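PDB 5H28: oxysterol-binding protein homolog 1 from Saccharomyces cerevisiae, which carries sterols and other lipids between membranes through the cytosol, its ankyrin-repeat domain, the part described here, targeting it to the nucleus-vacuole junction through NVJ1. Local coordinates for residues F155-L167 with R197-G209. Residues are numbered along the deposited sequence; the frame is centred on the assembly and turned at random.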
ATOM      1  N   PHE A 155       4.276  13.870   9.556  1.00  4.68           N
ATOM      2  CA  PHE A 155       4.189  13.975  11.002  1.00  5.25           C
ATOM      3  C   PHE A 155       4.923  15.183  11.565  1.00  5.57           C
ATOM      4  O   PHE A 155       4.495  15.741  12.572  1.00  8.33           O
ATOM      5  CB  PHE A 155       4.565  12.653  11.733  1.00  5.93           C
ATOM      6  CG  PHE A 155       6.015  12.220  11.631  1.00  5.69           C
ATOM      7  CD1 PHE A 155       7.043  12.964  12.209  1.00  4.98           C
ATOM      8  CD2 PHE A 155       6.333  10.982  11.065  1.00  5.59           C
ATOM      9  CE1 PHE A 155       8.355  12.476  12.229  1.00  6.01           C
ATOM     10  CE2 PHE A 155       7.635  10.491  11.081  1.00  6.54           C
ATOM     11  CZ  PHE A 155       8.648  11.232  11.664  1.00  6.31           C
ATOM     12  N   ASN A 156       5.990  15.631  10.908  1.00  7.34           N
ATOM     13  CA  ASN A 156       6.705  16.793  11.417  1.00  8.72           C
ATOM     14  C   ASN A 156       5.949  18.096  11.214  1.00 10.16           C
ATOM     15  O   ASN A 156       6.124  19.039  11.984  1.00 11.50           O
ATOM     16  CB  ASN A 156       8.100  16.890  10.806  1.00  8.18           C
ATOM     17  CG  ASN A 156       9.060  15.911  11.432  1.00  8.20           C
ATOM     18  OD1 ASN A 156       9.023  15.685  12.641  1.00  8.67           O
ATOM     19  ND2 ASN A 156       9.929  15.326  10.619  1.00  8.94           N
ATOM     20  N   ASN A 157       5.112  18.157  10.185  1.00 10.61           N
ATOM     21  CA  ASN A 157       4.322  19.358   9.957  1.00 10.03           C
ATOM     22  C   ASN A 157       2.956  19.167  10.613  1.00 11.20           C
ATOM     23  O   ASN A 157       2.087  20.032  10.529  1.00 12.52           O
ATOM     24  CB  ASN A 157       4.168  19.647   8.461  1.00 10.35           C
ATOM     25  CG  ASN A 157       5.439  20.200   7.842  1.00  9.98           C
ATOM     26  OD1 ASN A 157       6.267  20.802   8.531  1.00 11.42           O
ATOM     27  ND2 ASN A 157       5.589  20.020   6.537  1.00 10.54           N
ATOM     28  N   ARG A 158       2.792  18.019  11.269  1.00 10.50           N
ATOM     29  CA  ARG A 158       1.563  17.667  11.978  1.00  9.88           C
ATOM     30  C   ARG A 158       0.341  17.787  11.077  1.00 11.19           C
ATOM     31  O   ARG A 158      -0.644  18.441  11.421  1.00 13.27           O
ATOM     32  CB  ARG A 158       1.403  18.554  13.219  1.00 10.25           C
ATOM     33  CG  ARG A 158       0.578  17.931  14.335  1.00  8.84           C
ATOM     34  CD  ARG A 158       0.650  18.804  15.585  1.00 11.21           C
ATOM     35  NE  ARG A 158       0.066  18.175  16.770  1.00 10.63           N
ATOM     36  CZ  ARG A 158      -1.204  18.291  17.145  1.00 13.68           C
ATOM     37  NH1 ARG A 158      -2.051  19.020  16.431  1.00 15.42           N
ATOM     38  NH2 ARG A 158      -1.628  17.681  18.244  1.00 13.35           N
ATOM     39  N   ASP A 159       0.421  17.138   9.923  1.00  9.65           N
ATOM     40  CA  ASP A 159      -0.651  17.143   8.934  1.00 11.32           C
ATOM     41  C   ASP A 159      -1.398  15.814   9.028  1.00 10.93           C
ATOM     42  O   ASP A 159      -1.024  14.833   8.377  1.00 11.17           O
ATOM     43  CB  ASP A 159      -0.048  17.304   7.537  1.00 12.41           C
ATOM     44  CG  ASP A 159      -1.096  17.422   6.451  1.00 14.76           C
ATOM     45  OD1 ASP A 159      -2.255  17.028   6.683  1.00 16.40           O
ATOM     46  OD2 ASP A 159      -0.746  17.899   5.353  1.00 17.10           O
ATOM     47  N   PHE A 160      -2.456  15.780   9.832  1.00 11.91           N
ATOM     48  CA  PHE A 160      -3.227  14.554  10.007  1.00 11.71           C
ATOM     49  C   PHE A 160      -3.914  14.070   8.737  1.00 12.95           C
ATOM     50  O   PHE A 160      -4.082  12.871   8.546  1.00 12.29           O
ATOM     51  CB  PHE A 160      -4.246  14.729  11.139  1.00 13.46           C
ATOM     52  CG  PHE A 160      -3.623  14.751  12.508  1.00 14.16           C
ATOM     53  CD1 PHE A 160      -3.033  13.605  13.037  1.00 14.31           C
ATOM     54  CD2 PHE A 160      -3.607  15.919  13.258  1.00 15.72           C
ATOM     55  CE1 PHE A 160      -2.434  13.625  14.294  1.00 14.66           C
ATOM     56  CE2 PHE A 160      -3.011  15.952  14.516  1.00 14.86           C
ATOM     57  CZ  PHE A 160      -2.421  14.802  15.035  1.00 16.16           C
ATOM     58  N   GLY A 161      -4.312  14.993   7.867  1.00 12.12           N
ATOM     59  CA  GLY A 161      -4.940  14.581   6.625  1.00 12.35           C
ATOM     60  C   GLY A 161      -3.950  13.777   5.800  1.00 11.90           C
ATOM     61  O   GLY A 161      -4.266  12.703   5.290  1.00 12.62           O
ATOM     62  N   HIS A 162      -2.735  14.301   5.673  1.00 11.59           N
ATOM     63  CA  HIS A 162      -1.689  13.627   4.911  1.00  9.62           C
ATOM     64  C   HIS A 162      -1.341  12.289   5.565  1.00  9.18           C
ATOM     65  O   HIS A 162      -1.182  11.280   4.879  1.00  9.74           O
ATOM     66  CB  HIS A 162      -0.448  14.518   4.831  1.00  9.82           C
ATOM     67  CG  HIS A 162       0.562  14.074   3.818  1.00  8.75           C
ATOM     68  ND1 HIS A 162       1.724  14.774   3.576  1.00  8.15           N
ATOM     69  CD2 HIS A 162       0.594  12.997   2.997  1.00  7.78           C
ATOM     70  CE1 HIS A 162       2.430  14.147   2.652  1.00  8.35           C
ATOM     71  NE2 HIS A 162       1.767  13.066   2.284  1.00  8.80           N
ATOM     72  N   LEU A 163      -1.228  12.276   6.893  1.00  9.21           N
ATOM     73  CA  LEU A 163      -0.914  11.042   7.612  1.00  7.51           C
ATOM     74  C   LEU A 163      -1.966   9.969   7.355  1.00  8.52           C
ATOM     75  O   LEU A 163      -1.636   8.795   7.213  1.00  9.77           O
ATOM     76  CB  LEU A 163      -0.816  11.306   9.116  1.00  9.65           C
ATOM     77  CG  LEU A 163       0.435  12.039   9.598  1.00 10.55           C
ATOM     78  CD1 LEU A 163       0.249  12.467  11.046  1.00 10.62           C
ATOM     79  CD2 LEU A 163       1.644  11.131   9.460  1.00  9.53           C
ATOM     80  N   GLU A 164      -3.231  10.380   7.301  1.00  9.79           N
ATOM     81  CA  GLU A 164      -4.321   9.443   7.048  1.00 11.38           C
ATOM     82  C   GLU A 164      -4.132   8.772   5.688  1.00 10.68           C
ATOM     83  O   GLU A 164      -4.290   7.560   5.556  1.00 11.85           O
ATOM     84  CB  GLU A 164      -5.667  10.171   7.068  1.00 12.48           C
ATOM     85  CG  GLU A 164      -6.158  10.617   8.441  1.00 19.61           C
ATOM     86  CD  GLU A 164      -6.554   9.455   9.335  1.00 22.34           C
ATOM     87  OE1 GLU A 164      -7.142   8.479   8.825  1.00 27.19           O
ATOM     88  OE2 GLU A 164      -6.291   9.524  10.555  1.00 26.97           O
ATOM     89  N   SER A 165      -3.789   9.568   4.679  1.00 10.19           N
ATOM     90  CA  SER A 165      -3.579   9.044   3.331  1.00 10.30           C
ATOM     91  C   SER A 165      -2.381   8.098   3.257  1.00 10.47           C
ATOM     92  O   SER A 165      -2.401   7.109   2.521  1.00 11.57           O
ATOM     93  CB  SER A 165      -3.386  10.194   2.340  1.00 10.37           C
ATOM     94  OG  SER A 165      -4.606  10.877   2.096  1.00 15.20           O
ATOM     95  N   ILE A 166      -1.334   8.399   4.018  1.00 10.25           N
ATOM     96  CA  ILE A 166      -0.140   7.565   4.012  1.00  9.78           C
ATOM     97  C   ILE A 166      -0.374   6.203   4.650  1.00 10.09           C
ATOM     98  O   ILE A 166      -0.032   5.175   4.071  1.00 10.39           O
ATOM     99  CB  ILE A 166       1.026   8.258   4.744  1.00  8.86           C
ATOM    100  CG1 ILE A 166       1.416   9.534   3.999  1.00  9.47           C
ATOM    101  CG2 ILE A 166       2.226   7.317   4.840  1.00  9.80           C
ATOM    102  CD1 ILE A 166       2.344  10.425   4.788  1.00  8.69           C
ATOM    103  N   LEU A 167      -0.964   6.188   5.840  1.00 11.06           N
ATOM    104  CA  LEU A 167      -1.189   4.924   6.524  1.00 11.97           C
ATOM    105  C   LEU A 167      -2.347   4.091   5.985  1.00 11.86           C
ATOM    106  O   LEU A 167      -2.422   2.893   6.258  1.00 14.11           O
ATOM    107  CB  LEU A 167      -1.357   5.162   8.030  1.00 13.34           C
ATOM    108  CG  LEU A 167      -0.119   5.769   8.708  1.00 14.82           C
ATOM    109  CD1 LEU A 167      -0.281   5.731  10.214  1.00 16.30           C
ATOM    110  CD2 LEU A 167       1.125   4.992   8.307  1.00 16.26           C
ATOM    111  N   ARG A 197       6.269  15.684  23.624  1.00  8.52           N
ATOM    112  CA  ARG A 197       5.169  15.870  24.566  1.00  9.48           C
ATOM    113  C   ARG A 197       3.856  16.261  23.881  1.00  9.47           C
ATOM    114  O   ARG A 197       3.008  16.942  24.466  1.00  9.40           O
ATOM    115  CB  ARG A 197       5.566  16.890  25.643  1.00 11.16           C
ATOM    116  CG  ARG A 197       6.753  16.414  26.477  1.00 13.23           C
ATOM    117  CD  ARG A 197       7.297  17.459  27.445  1.00 16.49           C
ATOM    118  NE  ARG A 197       6.420  17.705  28.588  1.00 17.67           N
ATOM    119  CZ  ARG A 197       5.642  18.775  28.720  1.00 18.54           C
ATOM    120  NH1 ARG A 197       4.881  18.912  29.797  1.00 18.95           N
ATOM    121  NH2 ARG A 197       5.629  19.709  27.779  1.00 19.04           N
ATOM    122  N   ASP A 198       3.701  15.816  22.635  1.00  8.48           N
ATOM    123  CA  ASP A 198       2.492  16.061  21.846  1.00  8.54           C
ATOM    124  C   ASP A 198       1.620  14.834  22.101  1.00  8.20           C
ATOM    125  O   ASP A 198       1.711  13.840  21.377  1.00  8.39           O
ATOM    126  CB  ASP A 198       2.842  16.150  20.357  1.00  8.76           C
ATOM    127  CG  ASP A 198       1.641  16.492  19.481  1.00  8.28           C
ATOM    128  OD1 ASP A 198       0.487  16.331  19.931  1.00  9.98           O
ATOM    129  OD2 ASP A 198       1.860  16.904  18.322  1.00 11.09           O
ATOM    130  N   VAL A 199       0.779  14.906  23.126  1.00  8.17           N
ATOM    131  CA  VAL A 199      -0.071  13.772  23.487  1.00  8.80           C
ATOM    132  C   VAL A 199      -1.091  13.377  22.422  1.00 10.49           C
ATOM    133  O   VAL A 199      -1.340  12.188  22.212  1.00  8.87           O
ATOM    134  CB  VAL A 199      -0.804  14.032  24.821  1.00  9.22           C
ATOM    135  CG1 VAL A 199      -1.577  12.789  25.244  1.00 11.04           C
ATOM    136  CG2 VAL A 199       0.203  14.406  25.902  1.00 11.57           C
ATOM    137  N   ILE A 200      -1.682  14.355  21.747  1.00  8.90           N
ATOM    138  CA  ILE A 200      -2.654  14.045  20.710  1.00 10.00           C
ATOM    139  C   ILE A 200      -2.000  13.209  19.612  1.00  9.07           C
ATOM    140  O   ILE A 200      -2.572  12.213  19.165  1.00  9.98           O
ATOM    141  CB  ILE A 200      -3.266  15.329  20.103  1.00 10.86           C
ATOM    142  CG1 ILE A 200      -4.169  16.002  21.141  1.00 14.67           C
ATOM    143  CG2 ILE A 200      -4.056  14.997  18.840  1.00 13.70           C
ATOM    144  CD1 ILE A 200      -4.823  17.273  20.655  1.00 17.35           C
ATOM    145  N   MET A 201      -0.801  13.597  19.185  1.00  7.81           N
ATOM    146  CA  MET A 201      -0.121  12.829  18.150  1.00  7.70           C
ATOM    147  C   MET A 201       0.220  11.437  18.672  1.00  7.34           C
ATOM    148  O   MET A 201       0.110  10.453  17.941  1.00  7.69           O
ATOM    149  CB  MET A 201       1.156  13.532  17.685  1.00  8.41           C
ATOM    150  CG  MET A 201       1.930  12.755  16.614  1.00  8.38           C
ATOM    151  SD  MET A 201       0.984  12.436  15.099  1.00 10.51           S
ATOM    152  CE  MET A 201       1.133  14.024  14.301  1.00  9.65           C
ATOM    153  N   CYS A 202       0.641  11.350  19.932  1.00  6.90           N
ATOM    154  CA  CYS A 202       0.964  10.047  20.506  1.00  7.41           C
ATOM    155  C   CYS A 202      -0.269   9.145  20.453  1.00  8.29           C
ATOM    156  O   CYS A 202      -0.173   7.988  20.051  1.00  8.93           O
ATOM    157  CB  CYS A 202       1.443  10.189  21.954  1.00  6.52           C
ATOM    158  SG  CYS A 202       3.114  10.857  22.131  1.00  8.51           S
ATOM    159  N   ARG A 203      -1.424   9.678  20.851  1.00  9.60           N
ATOM    160  CA  ARG A 203      -2.667   8.908  20.832  1.00  9.71           C
ATOM    161  C   ARG A 203      -2.988   8.452  19.412  1.00  9.70           C
ATOM    162  O   ARG A 203      -3.380   7.304  19.197  1.00  9.58           O
ATOM    163  CB  ARG A 203      -3.830   9.746  21.373  1.00 10.62           C
ATOM    164  CG  ARG A 203      -3.756  10.061  22.858  1.00 11.70           C
ATOM    165  CD  ARG A 203      -4.910  10.970  23.271  1.00 13.38           C
ATOM    166  NE  ARG A 203      -4.806  11.403  24.663  1.00 15.13           N
ATOM    167  CZ  ARG A 203      -5.021  10.620  25.714  1.00 15.05           C
ATOM    168  NH1 ARG A 203      -5.363   9.350  25.542  1.00 16.14           N
ATOM    169  NH2 ARG A 203      -4.881  11.101  26.940  1.00 16.29           N
ATOM    170  N   TRP A 204      -2.816   9.348  18.446  1.00  8.83           N
ATOM    171  CA  TRP A 204      -3.092   9.030  17.047  1.00  9.45           C
ATOM    172  C   TRP A 204      -2.181   7.901  16.570  1.00 10.04           C
ATOM    173  O   TRP A 204      -2.623   6.960  15.916  1.00  9.64           O
ATOM    174  CB  TRP A 204      -2.873  10.265  16.167  1.00 10.33           C
ATOM    175  CG  TRP A 204      -3.397  10.109  14.761  1.00 12.35           C
ATOM    176  CD1 TRP A 204      -4.636  10.464  14.302  1.00 13.43           C
ATOM    177  CD2 TRP A 204      -2.701   9.548  13.641  1.00 11.51           C
ATOM    178  NE1 TRP A 204      -4.751  10.160  12.966  1.00 14.06           N
ATOM    179  CE2 TRP A 204      -3.580   9.595  12.535  1.00 12.17           C
ATOM    180  CE3 TRP A 204      -1.421   9.006  13.465  1.00 11.64           C
ATOM    181  CZ2 TRP A 204      -3.218   9.121  11.268  1.00 10.77           C
ATOM    182  CZ3 TRP A 204      -1.062   8.535  12.204  1.00 12.27           C
ATOM    183  CH2 TRP A 204      -1.960   8.596  11.123  1.00 11.86           C
ATOM    184  N   LEU A 205      -0.899   7.996  16.904  1.00  9.12           N
ATOM    185  CA  LEU A 205       0.056   6.978  16.496  1.00  8.59           C
ATOM    186  C   LEU A 205      -0.279   5.622  17.107  1.00  8.76           C
ATOM    187  O   LEU A 205      -0.240   4.601  16.418  1.00  9.11           O
ATOM    188  CB  LEU A 205       1.472   7.412  16.883  1.00  7.29           C
ATOM    189  CG  LEU A 205       2.006   8.618  16.100  1.00  6.87           C
ATOM    190  CD1 LEU A 205       3.270   9.128  16.761  1.00  8.17           C
ATOM    191  CD2 LEU A 205       2.262   8.225  14.644  1.00  9.53           C
ATOM    192  N   LEU A 206      -0.622   5.612  18.392  1.00  9.18           N
ATOM    193  CA  LEU A 206      -0.970   4.372  19.073  1.00 11.43           C
ATOM    194  C   LEU A 206      -2.188   3.724  18.430  1.00 12.37           C
ATOM    195  O   LEU A 206      -2.232   2.507  18.264  1.00 13.12           O
ATOM    196  CB  LEU A 206      -1.250   4.636  20.556  1.00 10.90           C
ATOM    197  CG  LEU A 206      -0.055   4.732  21.512  1.00 13.11           C
ATOM    198  CD1 LEU A 206       0.583   3.367  21.670  1.00 13.80           C
ATOM    199  CD2 LEU A 206       0.953   5.725  20.999  1.00 19.03           C
ATOM    200  N   GLU A 207      -3.174   4.534  18.057  1.00 12.56           N
ATOM    201  CA  GLU A 207      -4.377   3.988  17.441  1.00 15.12           C
ATOM    202  C   GLU A 207      -4.120   3.491  16.021  1.00 14.41           C
ATOM    203  O   GLU A 207      -4.931   2.754  15.461  1.00 15.76           O
ATOM    204  CB  GLU A 207      -5.512   5.023  17.446  1.00 19.79           C
ATOM    205  CG  GLU A 207      -5.222   6.310  16.701  1.00 26.36           C
ATOM    206  CD  GLU A 207      -6.419   7.246  16.674  1.00 30.50           C
ATOM    207  OE1 GLU A 207      -7.441   6.886  16.053  1.00 32.74           O
ATOM    208  OE2 GLU A 207      -6.335   8.339  17.276  1.00 33.43           O
ATOM    209  N   HIS A 208      -2.990   3.886  15.442  1.00 13.94           N
ATOM    210  CA  HIS A 208      -2.654   3.450  14.093  1.00 13.70           C
ATOM    211  C   HIS A 208      -1.545   2.405  14.023  1.00 13.88           C
ATOM    212  O   HIS A 208      -0.887   2.259  12.994  1.00 15.09           O
ATOM    213  CB  HIS A 208      -2.300   4.649  13.211  1.00 14.40           C
ATOM    214  CG  HIS A 208      -3.491   5.456  12.799  1.00 15.27           C
ATOM    215  ND1 HIS A 208      -4.137   6.317  13.657  1.00 16.45           N
ATOM    216  CD2 HIS A 208      -4.189   5.482  11.640  1.00 18.87           C
ATOM    217  CE1 HIS A 208      -5.185   6.840  13.044  1.00 18.07           C
ATOM    218  NE2 HIS A 208      -5.239   6.350  11.819  1.00 18.62           N
ATOM    219  N   GLY A 209      -1.330   1.685  15.120  1.00 13.66           N
ATOM    220  CA  GLY A 209      -0.325   0.638  15.108  1.00 13.46           C
ATOM    221  C   GLY A 209       0.941   0.804  15.923  1.00 12.38           C
ATOM    222  O   GLY A 209       1.663  -0.172  16.122  1.00 12.96           O
TER
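In a knobs-into-holes contact W204 of helix 199-207, in the predicted third ankyrin repeat, sits among F160, L163, E164 and L167 of the nearly parallel helix 160-167; the two axes differ in direction by 15°. F160 turns its edge to one indole face in an edge-to-face pair, with CE1 3.7 Å from W204 CG. L163 CD1 lies over the same face, while L167 CD1 reaches W204 CH2 at 3.4 Å. In the indole plane, W204 NE1 donates to E164 OE2 (2.9 Å) through a bent bond, 134° at the hydrogen; the bend at chi2 (-69°) folds the E164 carboxylate back to the rim, almost perpendicular to the ring. H208 lies against the other indole face. The thioether of M201 makes an oblique Met-aromatic contact with F160, and its CE touches L163 CD1 at 3.7 Å. At the N-terminal end of helix 199-207, R158 grips D198 side-on: NE meets OD2 at 2.7 Å and NH2 meets OD1 at 3.0 Å, both on syn lone pairs with the planes nearly coplanar. D198 is the N-cap, and its OD1 also accepts from M201 N, which comes from above the carboxylate plane; the salt bridge thus holds the capping residue. Replacing W204 by an alanine is likely to open a gap among F160, L163 and L167 and leave E164 OE2 without its indole donor. Directional polar bonds at the margins of this apolar, aromatic seam probably limit sliding of the helices.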